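Local coordinates for oxidoreductase, Gfo/Idh/MocA family (Vibrio cholerae, PDB 1XEA), which probably binds a nicotinamide dinucleotide in its Rossmann fold and uses it to oxidise or reduce a substrate, as oxidoreductases of the Gfo/Idh/MocA family do, at the interface of chains A and B and the interface of chains A and C. Numbering follows the deposited sequence. Chains: chain A/B/C, Oxidoreductase, Gfo/Idh/MocA family.

Contact 1: the interface of chains A and B. Residues chain A 16-17, 262-263, 266, 268; chain B 258-259.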
# COMPACT_ATOMS: atom_id res chain seq x y z
N LYS A 16 -19.00 -24.36 -3.96
CA LYS A 16 -18.41 -23.11 -3.48
C LYS A 16 -19.02 -21.82 -4.01
O LYS A 16 -19.09 -20.82 -3.29
CB LYS A 16 -16.91 -23.08 -3.77
CG LYS A 16 -16.03 -23.77 -2.75
CD LYS A 16 -14.56 -23.42 -3.00
CE LYS A 16 -13.62 -24.06 -1.97
NZ LYS A 16 -12.18 -23.67 -2.20
N ALA A 17 -19.47 -21.81 -5.26
CA ALA A 17 -20.01 -20.57 -5.82
C ALA A 17 -21.42 -20.66 -6.37
O ALA A 17 -22.34 -19.99 -5.88
CB ALA A 17 -19.07 -20.06 -6.91
N MSE A 262 -18.78 -11.77 -1.20
CA MSE A 262 -17.55 -12.28 -1.80
C MSE A 262 -17.77 -12.87 -3.18
O MSE A 262 -17.07 -12.53 -4.13
CB MSE A 262 -16.91 -13.32 -0.87
CG MSE A 262 -15.62 -13.96 -1.35
SE MSE A 262 -15.89 -15.50 -2.46
CE MSE A 262 -16.70 -16.67 -1.15
N LEU A 263 -18.74 -13.77 -3.31
CA LEU A 263 -18.98 -14.36 -4.61
C LEU A 263 -19.33 -13.28 -5.64
O LEU A 263 -18.87 -13.35 -6.79
CB LEU A 263 -20.09 -15.42 -4.54
CG LEU A 263 -19.70 -16.78 -3.91
CD1 LEU A 263 -20.90 -17.74 -3.96
CD2 LEU A 263 -18.50 -17.39 -4.65
N LYS A 266 -16.52 -11.57 -7.10
CA LYS A 266 -15.87 -12.42 -8.08
C LYS A 266 -16.72 -12.57 -9.33
O LYS A 266 -16.51 -13.48 -10.14
CB LYS A 266 -15.56 -13.80 -7.50
CG LYS A 266 -14.59 -13.78 -6.35
CD LYS A 266 -13.91 -15.15 -6.19
CE LYS A 266 -13.18 -15.22 -4.87
NZ LYS A 266 -12.24 -14.10 -4.70
N PHE A 268 -19.66 -13.66 -9.85
CA PHE A 268 -20.60 -14.75 -10.02
C PHE A 268 -22.04 -14.29 -10.09
O PHE A 268 -22.75 -14.66 -11.02
CB PHE A 268 -20.40 -15.81 -8.95
CG PHE A 268 -19.15 -16.63 -9.14
CD1 PHE A 268 -17.89 -16.11 -8.80
CD2 PHE A 268 -19.21 -17.90 -9.69
CE1 PHE A 268 -16.72 -16.86 -9.00
CE2 PHE A 268 -18.05 -18.65 -9.89
CZ PHE A 268 -16.80 -18.12 -9.55
N ASP B 258 -8.17 -16.61 0.63
CA ASP B 258 -9.09 -16.24 -0.43
C ASP B 258 -10.33 -17.12 -0.35
O ASP B 258 -10.30 -18.19 0.25
CB ASP B 258 -8.39 -16.41 -1.78
CG ASP B 258 -9.17 -15.82 -2.94
OD1 ASP B 258 -10.17 -15.11 -2.70
OD2 ASP B 258 -8.77 -16.06 -4.11
N TRP B 259 -11.43 -16.65 -0.94
CA TRP B 259 -12.73 -17.34 -0.95
C TRP B 259 -13.45 -17.31 0.40
O TRP B 259 -14.53 -17.86 0.54
CB TRP B 259 -12.62 -18.78 -1.47
CG TRP B 259 -12.37 -18.85 -2.96
CD1 TRP B 259 -11.17 -18.72 -3.58
CD2 TRP B 259 -13.36 -18.95 -4.00
NE1 TRP B 259 -11.34 -18.72 -4.95
CE2 TRP B 259 -12.67 -18.85 -5.23
CE3 TRP B 259 -14.75 -19.10 -4.01
CZ2 TRP B 259 -13.33 -18.90 -6.46
CZ3 TRP B 259 -15.41 -19.15 -5.25
CH2 TRP B 259 -14.69 -19.05 -6.45
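The carboxylate oxygen OD1 of B:Asp258 accepts donors from both chains. In this Gfo/Idh/MocA oxidoreductase the indole of B:Trp259 is inserted between helix 12-22, the first of the Rossmann fold, and helix 262-265 of chain A. From across the contact A:Lys266 comes tip to tip, and its NZ makes a salt bridge of 3.0 Å with OD1, which meets it with its syn lone pair. The backbone N of B:Trp259 also bonds OD1, at 2.7 Å and from above the carboxylate plane. The aspartate thus binds the lysine while holding the backbone beside the tryptophan. The chain of A:Lys266 is straight until chi4 (-53°), where it turns; CE lies over the middle of the indole, 3.7 Å from CE2, while NZ points on to the aspartate. A long aliphatic stem ending in a charge suits both tasks. A:Lys16 offers CD to the opposite face, more loosely and toward the rim. The benzo edge meets carbon: CD2 of A:Leu263 lies 3.6 Å from CZ3, and A:Phe268 brings CZ to 3.9 Å from CH2, its side chain roughly perpendicular to the indole's. The methyl of A:Ala17 sits near the same edge and also packs on a face of the phenylalanine ring, toward its rim.

Contact 2: the interface of chains A and C. Residues chain A 145, 230-233; chain C 191, 218.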
# COMPACT_ATOMS: atom_id res chain seq x y z
N ARG A 145 -5.56 1.17 -24.70
CA ARG A 145 -4.28 1.16 -25.40
C ARG A 145 -3.51 -0.08 -25.00
O ARG A 145 -2.54 -0.47 -25.65
CB ARG A 145 -3.47 2.42 -25.08
CG ARG A 145 -4.10 3.70 -25.59
CD ARG A 145 -4.21 3.69 -27.11
NE ARG A 145 -5.17 4.68 -27.60
CZ ARG A 145 -6.30 4.38 -28.24
NH1 ARG A 145 -6.61 3.11 -28.47
NH2 ARG A 145 -7.11 5.35 -28.65
N TYR A 230 -5.13 3.59 -21.00
CA TYR A 230 -5.76 4.37 -22.05
C TYR A 230 -4.79 5.51 -22.29
O TYR A 230 -3.63 5.44 -21.88
CB TYR A 230 -7.09 4.92 -21.58
CG TYR A 230 -8.09 3.87 -21.18
CD1 TYR A 230 -8.01 3.23 -19.94
CD2 TYR A 230 -9.12 3.50 -22.04
CE1 TYR A 230 -8.94 2.27 -19.57
CE2 TYR A 230 -10.05 2.53 -21.69
CZ TYR A 230 -9.96 1.92 -20.46
OH TYR A 230 -10.89 0.98 -20.10
N ASP A 231 -5.25 6.57 -22.93
CA ASP A 231 -4.35 7.69 -23.13
C ASP A 231 -4.35 8.53 -21.87
O ASP A 231 -5.38 9.03 -21.45
CB ASP A 231 -4.75 8.53 -24.35
CG ASP A 231 -4.51 7.79 -25.67
OD1 ASP A 231 -3.37 7.28 -25.88
OD2 ASP A 231 -5.45 7.73 -26.49
N ASN A 232 -3.18 8.64 -21.25
CA ASN A 232 -2.99 9.42 -20.02
C ASN A 232 -3.84 8.95 -18.86
O ASN A 232 -4.05 9.69 -17.90
CB ASN A 232 -3.24 10.90 -20.26
CG ASN A 232 -2.20 11.50 -21.18
OD1 ASN A 232 -1.00 11.24 -21.04
ND2 ASN A 232 -2.65 12.31 -22.13
N VAL A 233 -4.30 7.71 -18.95
CA VAL A 233 -5.10 7.15 -17.88
C VAL A 233 -4.74 5.69 -17.74
O VAL A 233 -4.53 5.01 -18.73
CB VAL A 233 -6.60 7.31 -18.16
CG1 VAL A 233 -7.39 6.85 -16.94
CG2 VAL A 233 -6.94 8.77 -18.48
N HIS C 191 2.82 2.29 -29.96
CA HIS C 191 1.64 3.05 -30.28
C HIS C 191 2.04 4.49 -30.52
O HIS C 191 2.83 5.05 -29.77
CB HIS C 191 0.64 2.96 -29.14
CG HIS C 191 -0.61 3.75 -29.38
ND1 HIS C 191 -1.50 3.46 -30.38
CD2 HIS C 191 -1.08 4.87 -28.77
CE1 HIS C 191 -2.47 4.36 -30.39
NE2 HIS C 191 -2.23 5.23 -29.43
N GLN C 218 2.60 8.03 -22.03
CA GLN C 218 1.30 8.64 -22.14
C GLN C 218 0.44 7.84 -21.17
O GLN C 218 -0.71 7.50 -21.42
CB GLN C 218 0.81 8.52 -23.58
CG GLN C 218 -0.18 9.60 -23.93
CD GLN C 218 -0.25 9.88 -25.43
OE1 GLN C 218 -0.56 8.98 -26.22
NE2 GLN C 218 0.04 11.12 -25.82
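The methylene CD of A:Arg145 rests on one face of the C:His191 imidazole, 3.7 Å from the ring centroid and displaced toward NE2. The arginine bends at chi2 (-62°), and its guanidinium plane is turned 34° from the ring, so the overlap is a CH-pi contact of the aliphatic stem rather than a parallel stack. Arginine suits this place because its carbons can cover a ring while its head stays polar. That head is held within chain A: NE donates to OD2 of A:Asp231 in a long salt bridge of 3.3 Å, with the donor above the carboxylate plane. The other carboxylate oxygen, OD1, stands 4.3 Å from NE2 of C:His191, and such a nearby negative charge could favour a protonated imidazole. Farther out, the side chain of C:Gln218 lies beside the turn joining strands 223-230 and 233-237. CG of C:Gln218 packs 3.9 Å from CG of A:Asn232, with the two amide planes nearly perpendicular. The firm polar link uses backbone: N of A:Asn232 donates to O of C:Gln218 at 2.7 Å. A:Asn232 has a positive phi (59°), a conformation asparagine tolerates well. As part of the two-fold A-C interface of the deposited tetramer, the patch is likely to contribute to holding this hairpin turn against chain C.

Contact 3: the interface of chains A and C. Residues chain A 246-251; chain C 154, 220-222.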
# COMPACT_ATOMS: atom_id res chain seq x y z
N TRP A 246 -4.64 5.93 -11.92
CA TRP A 246 -3.65 6.95 -12.20
C TRP A 246 -4.21 7.89 -13.28
O TRP A 246 -4.41 7.48 -14.43
CB TRP A 246 -2.35 6.30 -12.68
CG TRP A 246 -1.66 5.51 -11.62
CD1 TRP A 246 -1.26 5.97 -10.40
CD2 TRP A 246 -1.26 4.14 -11.69
NE1 TRP A 246 -0.63 4.96 -9.71
CE2 TRP A 246 -0.62 3.83 -10.48
CE3 TRP A 246 -1.37 3.14 -12.67
CZ2 TRP A 246 -0.10 2.57 -10.20
CZ3 TRP A 246 -0.85 1.88 -12.40
CH2 TRP A 246 -0.22 1.61 -11.17
N ARG A 247 -4.46 9.13 -12.90
CA ARG A 247 -5.02 10.12 -13.80
C ARG A 247 -4.47 11.48 -13.42
O ARG A 247 -4.36 11.79 -12.23
CB ARG A 247 -6.54 10.10 -13.69
CG ARG A 247 -7.21 11.31 -14.26
CD ARG A 247 -8.70 11.19 -14.09
NE ARG A 247 -9.24 10.16 -14.96
CZ ARG A 247 -10.48 9.69 -14.89
NH1 ARG A 247 -11.30 10.18 -13.97
NH2 ARG A 247 -10.89 8.74 -15.74
N ASP A 248 -4.13 12.29 -14.42
CA ASP A 248 -3.57 13.61 -14.17
C ASP A 248 -2.34 13.52 -13.28
O ASP A 248 -2.10 14.37 -12.42
CB ASP A 248 -4.61 14.51 -13.51
CG ASP A 248 -5.88 14.63 -14.31
OD1 ASP A 248 -5.80 14.98 -15.51
OD2 ASP A 248 -6.97 14.38 -13.74
N ASN A 249 -1.55 12.47 -13.49
CA ASN A 249 -0.35 12.25 -12.72
C ASN A 249 -0.65 12.17 -11.24
O ASN A 249 0.13 12.62 -10.41
CB ASN A 249 0.67 13.35 -12.97
CG ASN A 249 2.08 12.91 -12.63
OD1 ASN A 249 2.51 11.82 -13.04
ND2 ASN A 249 2.81 13.75 -11.91
N GLN A 250 -1.79 11.59 -10.91
CA GLN A 250 -2.17 11.44 -9.53
C GLN A 250 -2.61 10.02 -9.38
O GLN A 250 -3.07 9.41 -10.34
CB GLN A 250 -3.34 12.32 -9.19
CG GLN A 250 -3.06 13.78 -9.17
CD GLN A 250 -4.30 14.53 -8.74
OE1 GLN A 250 -4.90 14.20 -7.70
NE2 GLN A 250 -4.72 15.51 -9.54
N GLU A 251 -2.49 9.50 -8.16
CA GLU A 251 -2.90 8.14 -7.87
C GLU A 251 -4.03 8.22 -6.88
O GLU A 251 -3.93 8.90 -5.86
CB GLU A 251 -1.73 7.35 -7.27
CG GLU A 251 -2.13 6.10 -6.49
CD GLU A 251 -0.94 5.23 -6.14
OE1 GLU A 251 -0.98 4.55 -5.09
OE2 GLU A 251 0.06 5.22 -6.90
N HIS C 154 3.62 10.54 -17.58
CA HIS C 154 2.29 11.08 -17.83
C HIS C 154 2.37 12.18 -18.88
O HIS C 154 3.09 13.16 -18.70
CB HIS C 154 1.72 11.68 -16.56
CG HIS C 154 0.48 12.49 -16.78
ND1 HIS C 154 -0.74 11.92 -17.08
CD2 HIS C 154 0.27 13.83 -16.76
CE1 HIS C 154 -1.65 12.86 -17.22
NE2 HIS C 154 -1.06 14.03 -17.03
N GLY C 220 -0.95 7.22 -17.05
CA GLY C 220 -1.72 8.06 -16.14
C GLY C 220 -0.86 8.77 -15.10
O GLY C 220 -1.27 9.76 -14.50
N ILE C 221 0.34 8.25 -14.90
CA ILE C 221 1.23 8.84 -13.92
C ILE C 221 2.66 8.55 -14.32
O ILE C 221 2.89 7.70 -15.18
CB ILE C 221 0.94 8.26 -12.50
CG1 ILE C 221 1.71 9.03 -11.42
CG2 ILE C 221 1.31 6.81 -12.46
CD1 ILE C 221 1.22 8.75 -10.05
N THR C 222 3.61 9.28 -13.74
CA THR C 222 5.01 9.06 -14.03
C THR C 222 5.52 8.16 -12.90
O THR C 222 5.45 8.54 -11.73
CB THR C 222 5.81 10.39 -14.01
OG1 THR C 222 5.35 11.24 -15.07
CG2 THR C 222 7.29 10.13 -14.20
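A:Asn249, in the turn of a beta-hairpin, meets the loop of C:Gly220, C:Ile221 and C:Thr222 with both its backbone and its side chain. This docking is part of the two-fold A-C interface of the deposited tetramer, plausibly a biological one. Its N donates to O of C:Gly220 at 2.9 Å. Its amide oxygen OD1 accepts N of C:Thr222, also at 2.9 Å, with the donor nearly along the C=O axis. The side-chain amide thus acts much as a peptide group would. CG lies anti to the backbone N (chi1 -158°), which carries OD1 over to the threonine. Between the two bonds, C:Ile221 sends CG2 over the five-membered ring of A:Trp246, 3.5 Å from its centroid, while its branch CG1 lies beside OD1 of A:Asn249. A branched chain can serve both neighbours. The imidazole of C:His154 turns a face to the turn, with N of A:Asn249 above its centre and CA of A:Asp248 3.7 Å from CE1. In the second shell, A:Asp248 and A:Asn249 both adopt left-handed backbone angles, which these residue types tolerate, making a type I' turn between strands 242-247 and 250-255. N of C:His154 donates to OG1 of C:Thr222. The indole NE1 of A:Trp246 donates to OE2 of A:Glu251, 2.9 Å away, almost in the ring plane and at 167° at the hydrogen.

Contact 4: the interface of chains A and B. Residues chain A 259-261; chain B 16, 262-263, 266.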
# COMPACT_ATOMS: atom_id res chain seq x y z
N TRP A 259 -19.78 -4.30 2.11
CA TRP A 259 -20.87 -5.26 2.31
C TRP A 259 -21.29 -5.95 1.02
O TRP A 259 -22.41 -6.44 0.90
CB TRP A 259 -22.09 -4.63 2.96
CG TRP A 259 -21.91 -4.44 4.42
CD1 TRP A 259 -21.27 -3.41 5.03
CD2 TRP A 259 -22.34 -5.32 5.47
NE1 TRP A 259 -21.27 -3.59 6.39
CE2 TRP A 259 -21.92 -4.75 6.69
CE3 TRP A 259 -23.04 -6.53 5.49
CZ2 TRP A 259 -22.17 -5.36 7.92
CZ3 TRP A 259 -23.29 -7.14 6.72
CH2 TRP A 259 -22.85 -6.55 7.92
N THR A 260 -20.37 -6.00 0.07
CA THR A 260 -20.63 -6.67 -1.19
C THR A 260 -20.27 -8.12 -0.95
O THR A 260 -19.17 -8.41 -0.50
CB THR A 260 -19.74 -6.10 -2.28
OG1 THR A 260 -19.98 -4.70 -2.40
CG2 THR A 260 -20.01 -6.79 -3.61
N PRO A 261 -21.18 -9.06 -1.23
CA PRO A 261 -20.81 -10.46 -1.00
C PRO A 261 -19.59 -10.90 -1.80
O PRO A 261 -19.37 -10.45 -2.92
CB PRO A 261 -22.09 -11.23 -1.35
CG PRO A 261 -22.84 -10.29 -2.24
CD PRO A 261 -22.59 -8.95 -1.63
N LYS B 16 -29.32 -8.58 5.55
CA LYS B 16 -27.98 -8.42 5.00
C LYS B 16 -26.97 -9.46 5.49
O LYS B 16 -26.12 -9.91 4.72
CB LYS B 16 -27.51 -6.99 5.32
CG LYS B 16 -26.54 -6.41 4.31
CD LYS B 16 -26.51 -4.87 4.34
CE LYS B 16 -25.86 -4.30 5.61
NZ LYS B 16 -25.79 -2.80 5.59
N MSE B 262 -17.55 -12.80 2.69
CA MSE B 262 -17.59 -11.47 3.30
C MSE B 262 -18.20 -11.44 4.70
O MSE B 262 -17.65 -10.80 5.59
CB MSE B 262 -18.35 -10.51 2.38
CG MSE B 262 -18.50 -9.06 2.89
SE MSE B 262 -20.11 -8.70 3.99
CE MSE B 262 -21.47 -8.78 2.62
N LEU B 263 -19.32 -12.13 4.90
CA LEU B 263 -19.97 -12.14 6.22
C LEU B 263 -19.14 -12.86 7.27
O LEU B 263 -19.37 -12.68 8.47
CB LEU B 263 -21.35 -12.78 6.13
CG LEU B 263 -22.45 -11.99 5.41
CD1 LEU B 263 -23.71 -12.84 5.23
CD2 LEU B 263 -22.77 -10.74 6.22
N LYS B 266 -16.28 -10.33 8.59
CA LYS B 266 -16.86 -9.34 9.47
C LYS B 266 -17.26 -10.03 10.76
O LYS B 266 -17.87 -9.42 11.64
CB LYS B 266 -18.06 -8.68 8.81
CG LYS B 266 -17.72 -7.82 7.60
CD LYS B 266 -18.93 -6.96 7.22
CE LYS B 266 -18.66 -6.06 6.01
NZ LYS B 266 -17.46 -5.19 6.13
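A:Trp259 packs into chain B as one half of a reciprocal, two-fold interface in which each subunit lends a tryptophan to the other; it joins chains A and B of the deposited tetramer and is plausibly biological. The indole is clasped between two lysine stems. On one face B:Lys16, from helix 12-23, lays CE 3.6 Å from CE3; its CG stands anti to the backbone N, and a bend at chi3 (70°) brings the chain end across the ring at about a right angle. On the opposite face B:Lys266 runs at a slant, with CD over the six-membered ring and CE over the five-membered ring, 3.6 Å from the latter's centroid. If the lysines are charged, as is usual, CE beside NZ would be slightly positive, which may favour its place over the electron-rich indole. The benzo edge meets a methyl group, CD2 of B:Leu263, 3.7 Å from CZ3. At the root of the tryptophan the selenomethionine B:Met262 folds back at chi2 (-90°), so that its selenium lies 3.9 Å from both CA and CE3 of A:Trp259. Its flexible, unbranched chain fits the uneven surface made by the indole, A:Thr260 and A:Pro261. Among these residues no polar bond crosses, and the contact is one of shape and carbon packing. The buried tryptophan probably ties one subunit's loop to the partner's helix 12-23 and helix 262-265 region.

Contacts 1 and 4 are twins with chains A and B exchanged, their C-alpha centres about 11 Å apart; residues 16, 259, 262, 263 and 266 recur in both, but lysine 16 is extended at chi3 in contact 1 (179°) and bent in contact 4, so the copies differ in detail. Contacts 2 and 3, also about 11 Å apart, are neighbouring parts of the A-C interface, where C:Gln218 and C:Gly220 to C:Thr222 run past two hairpin turns of chain A. Some 32 to 35 Å separates the two pairs. Chain A thus uses distinct surfaces for two partners, which would allow the four copies of the deposited assembly to be joined.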